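Local coordinates for L-isoleucine-4-hydroxylase (Bacillus thuringiensis, PDB 6LNH), which catalyses the iron- and 2-oxoglutarate-dependent hydroxylation of L-isoleucine to (4S)-4-hydroxy-L-isoleucine, and also oxidises related aliphatic and sulfur-containing amino acids, at the interface of chains A and B. Coordinates in Å, arbitrary orientation; residue numbers count along the deposited sequence, not the author numbering. Chains: chain A/B, L-isoleucine-4-hydroxylase.

The interface of chains A and B. Residues chain A 168, 194, 201-202, 205; chain B 161, 163, 167, 227.
A:Ile202 reaches into chain B and is met there by B:Ile167, B:Phe163, B:Pro161 and B:Pro227, giving this patch of the two-fold interface its apolar core. Its two branches part company. CG1, beside the backbone N and opposite the carbonyl carbon (chi1 -57°), runs up to the end of B:Ile167, with CG1 3.4 Å from that residue's CD1, while the methyl CG2 turns the other way and sits 3.7 Å from CG of B:Pro161. B:Pro227 crosses the isoleucine side chain at roughly a right angle and bears on CG1 with its ring carbon CG.

The ring of B:Phe163 lies face-on against the chain A backbone: the amide N of A:Ile202 stands 3.5 Å above the plane, over the ring centre, and CE2 is 3.4 Å from CA of A:Glu201. That face thus packs on the peptide between the two residues, and B:Phe163 contacts A:Glu201 through CA and CB, whereas the chain runs extended beyond CG and leads the carboxylate away from the ring, on the looser side of the contact.

Towards the margins the fit is also looser. The six-membered ring of A:Trp168 meets B:Ile167 through CZ2, 3.7 Å from CG1, and A:Leu194 brings its methyl CD2 no nearer than 4.0 Å to CG of B:Pro227. A:Phe205, its ring swung anti to the backbone N (chi1 -172°), has CD2 4.1 Å from CB of B:Pro227 and CB 4.0 Å from CB of B:Pro161.

On chain A the contact spans strands 193-196 and 204-206 and the loop carrying A:Glu201 and A:Ile202; chain B contributes loop residues. A:Trp168 and B:Ile167 shortly precede A:His170 and B:His170, each an iron ligand of its own chain, placing this contact, between two of the four deposited copies and not necessarily biological, near the catalytic segment of the 2-oxoglutarate dioxygenase fold.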
ATOM      1  N   TRP A 168     -15.244  11.785 -15.438  1.00 48.63           N
ATOM      2  CA  TRP A 168     -14.940  12.712 -14.351  1.00 43.72           C
ATOM      3  C   TRP A 168     -16.198  12.888 -13.498  1.00 45.83           C
ATOM      4  O   TRP A 168     -17.089  12.029 -13.472  1.00 46.14           O
ATOM      5  CB  TRP A 168     -14.381  14.013 -14.951  1.00 49.63           C
ATOM      6  CG  TRP A 168     -13.930  15.069 -13.964  1.00 46.40           C
ATOM      7  CD1 TRP A 168     -14.282  16.388 -13.978  1.00 51.33           C
ATOM      8  CD2 TRP A 168     -13.064  14.901 -12.829  1.00 48.13           C
ATOM      9  NE1 TRP A 168     -13.692  17.052 -12.933  1.00 50.57           N
ATOM     10  CE2 TRP A 168     -12.939  16.163 -12.212  1.00 48.22           C
ATOM     11  CE3 TRP A 168     -12.383  13.810 -12.276  1.00 44.12           C
ATOM     12  CZ2 TRP A 168     -12.162  16.365 -11.072  1.00 50.67           C
ATOM     13  CZ3 TRP A 168     -11.610  14.015 -11.141  1.00 47.18           C
ATOM     14  CH2 TRP A 168     -11.507  15.282 -10.552  1.00 48.16           C
ATOM     15  N   LEU A 194     -14.454  10.171  -5.301  1.00 44.58           N
ATOM     16  CA  LEU A 194     -14.450  11.596  -5.007  1.00 45.68           C
ATOM     17  C   LEU A 194     -15.872  12.092  -4.776  1.00 45.47           C
ATOM     18  O   LEU A 194     -16.807  11.654  -5.451  1.00 45.01           O
ATOM     19  CB  LEU A 194     -13.805  12.380  -6.153  1.00 46.39           C
ATOM     20  CG  LEU A 194     -12.469  11.824  -6.650  1.00 43.30           C
ATOM     21  CD1 LEU A 194     -12.034  12.530  -7.921  1.00 35.78           C
ATOM     22  CD2 LEU A 194     -11.405  11.953  -5.573  1.00 42.30           C
ATOM     23  N   GLU A 201     -14.566  21.745  -6.967  1.00 63.46           N
ATOM     24  CA  GLU A 201     -13.891  21.464  -5.738  1.00 62.59           C
ATOM     25  C   GLU A 201     -14.066  20.000  -5.419  1.00 56.44           C
ATOM     26  O   GLU A 201     -15.031  19.357  -5.831  1.00 56.49           O
ATOM     27  CB  GLU A 201     -14.425  22.363  -4.629  1.00 59.59           C
ATOM     28  CG  GLU A 201     -15.932  22.337  -4.533  1.00 61.01           C
ATOM     29  CD  GLU A 201     -16.446  22.949  -3.248  1.00 64.68           C
ATOM     30  OE1 GLU A 201     -15.620  23.352  -2.406  1.00 62.14           O
ATOM     31  OE2 GLU A 201     -17.681  23.021  -3.072  1.00 66.42           O
ATOM     32  N   ILE A 202     -13.080  19.475  -4.715  1.00 56.79           N
ATOM     33  CA  ILE A 202     -13.146  18.136  -4.160  1.00 50.21           C
ATOM     34  C   ILE A 202     -13.338  18.302  -2.663  1.00 49.29           C
ATOM     35  O   ILE A 202     -12.527  18.959  -1.999  1.00 52.46           O
ATOM     36  CB  ILE A 202     -11.885  17.328  -4.484  1.00 46.50           C
ATOM     37  CG1 ILE A 202     -11.686  17.261  -6.003  1.00 48.52           C
ATOM     38  CG2 ILE A 202     -11.991  15.957  -3.878  1.00 40.37           C
ATOM     39  CD1 ILE A 202     -12.790  16.528  -6.741  1.00 49.40           C
ATOM     40  N   PHE A 205     -12.758  12.447  -0.065  1.00 46.68           N
ATOM     41  CA  PHE A 205     -11.976  11.471  -0.809  1.00 44.83           C
ATOM     42  C   PHE A 205     -12.086  10.158  -0.045  1.00 49.75           C
ATOM     43  O   PHE A 205     -11.596  10.046   1.084  1.00 49.51           O
ATOM     44  CB  PHE A 205     -10.529  11.960  -0.925  1.00 43.01           C
ATOM     45  CG  PHE A 205      -9.643  11.136  -1.823  1.00 47.95           C
ATOM     46  CD1 PHE A 205      -9.425   9.788  -1.589  1.00 50.00           C
ATOM     47  CD2 PHE A 205      -8.983  11.735  -2.883  1.00 46.29           C
ATOM     48  CE1 PHE A 205      -8.589   9.054  -2.406  1.00 46.47           C
ATOM     49  CE2 PHE A 205      -8.146  11.004  -3.709  1.00 43.79           C
ATOM     50  CZ  PHE A 205      -7.947   9.663  -3.469  1.00 44.21           C
TER
ATOM     51  N   PRO B 161      -9.462  17.226   1.328  1.00 49.57           N
ATOM     52  CA  PRO B 161      -8.526  16.686   0.343  1.00 45.42           C
ATOM     53  C   PRO B 161      -7.937  17.831  -0.496  1.00 47.28           C
ATOM     54  O   PRO B 161      -8.586  18.841  -0.642  1.00 50.47           O
ATOM     55  CB  PRO B 161      -9.390  15.752  -0.511  1.00 47.89           C
ATOM     56  CG  PRO B 161     -10.790  16.294  -0.360  1.00 48.50           C
ATOM     57  CD  PRO B 161     -10.849  16.886   1.032  1.00 46.58           C
ATOM     58  N   PHE B 163      -6.639  19.607  -4.019  1.00 58.85           N
ATOM     59  CA  PHE B 163      -6.858  19.542  -5.451  1.00 61.77           C
ATOM     60  C   PHE B 163      -6.281  20.735  -6.180  1.00 67.24           C
ATOM     61  O   PHE B 163      -6.067  21.749  -5.599  1.00 73.02           O
ATOM     62  CB  PHE B 163      -8.356  19.416  -5.751  1.00 56.51           C
ATOM     63  CG  PHE B 163      -9.263  20.419  -5.124  1.00 57.97           C
ATOM     64  CD1 PHE B 163      -9.581  20.341  -3.780  1.00 52.80           C
ATOM     65  CD2 PHE B 163      -9.793  21.452  -5.883  1.00 62.57           C
ATOM     66  CE1 PHE B 163     -10.417  21.293  -3.187  1.00 55.96           C
ATOM     67  CE2 PHE B 163     -10.619  22.401  -5.290  1.00 64.08           C
ATOM     68  CZ  PHE B 163     -10.934  22.322  -3.953  1.00 61.13           C
ATOM     69  N   ILE B 167      -8.593  21.311 -12.109  1.00 50.55           N
ATOM     70  CA  ILE B 167      -8.827  20.081 -11.298  1.00 55.60           C
ATOM     71  C   ILE B 167      -8.720  18.810 -12.152  1.00 48.70           C
ATOM     72  O   ILE B 167      -8.279  17.789 -11.608  1.00 46.96           O
ATOM     73  CB  ILE B 167     -10.178  20.205 -10.562  1.00 56.86           C
ATOM     74  CG1 ILE B 167     -10.358  19.146  -9.475  1.00 56.20           C
ATOM     75  CG2 ILE B 167     -11.346  20.229 -11.537  1.00 53.44           C
ATOM     76  CD1 ILE B 167     -11.528  19.419  -8.565  1.00 54.73           C
ATOM     77  N   PRO B 227      -6.621  13.903  -7.163  1.00 39.90           N
ATOM     78  CA  PRO B 227      -6.604  14.567  -5.853  1.00 41.50           C
ATOM     79  C   PRO B 227      -5.864  13.749  -4.804  1.00 45.94           C
ATOM     80  O   PRO B 227      -5.738  12.528  -4.908  1.00 43.38           O
ATOM     81  CB  PRO B 227      -8.091  14.707  -5.507  1.00 40.97           C
ATOM     82  CG  PRO B 227      -8.767  14.728  -6.836  1.00 45.76           C
ATOM     83  CD  PRO B 227      -7.992  13.761  -7.679  1.00 36.71           C
TER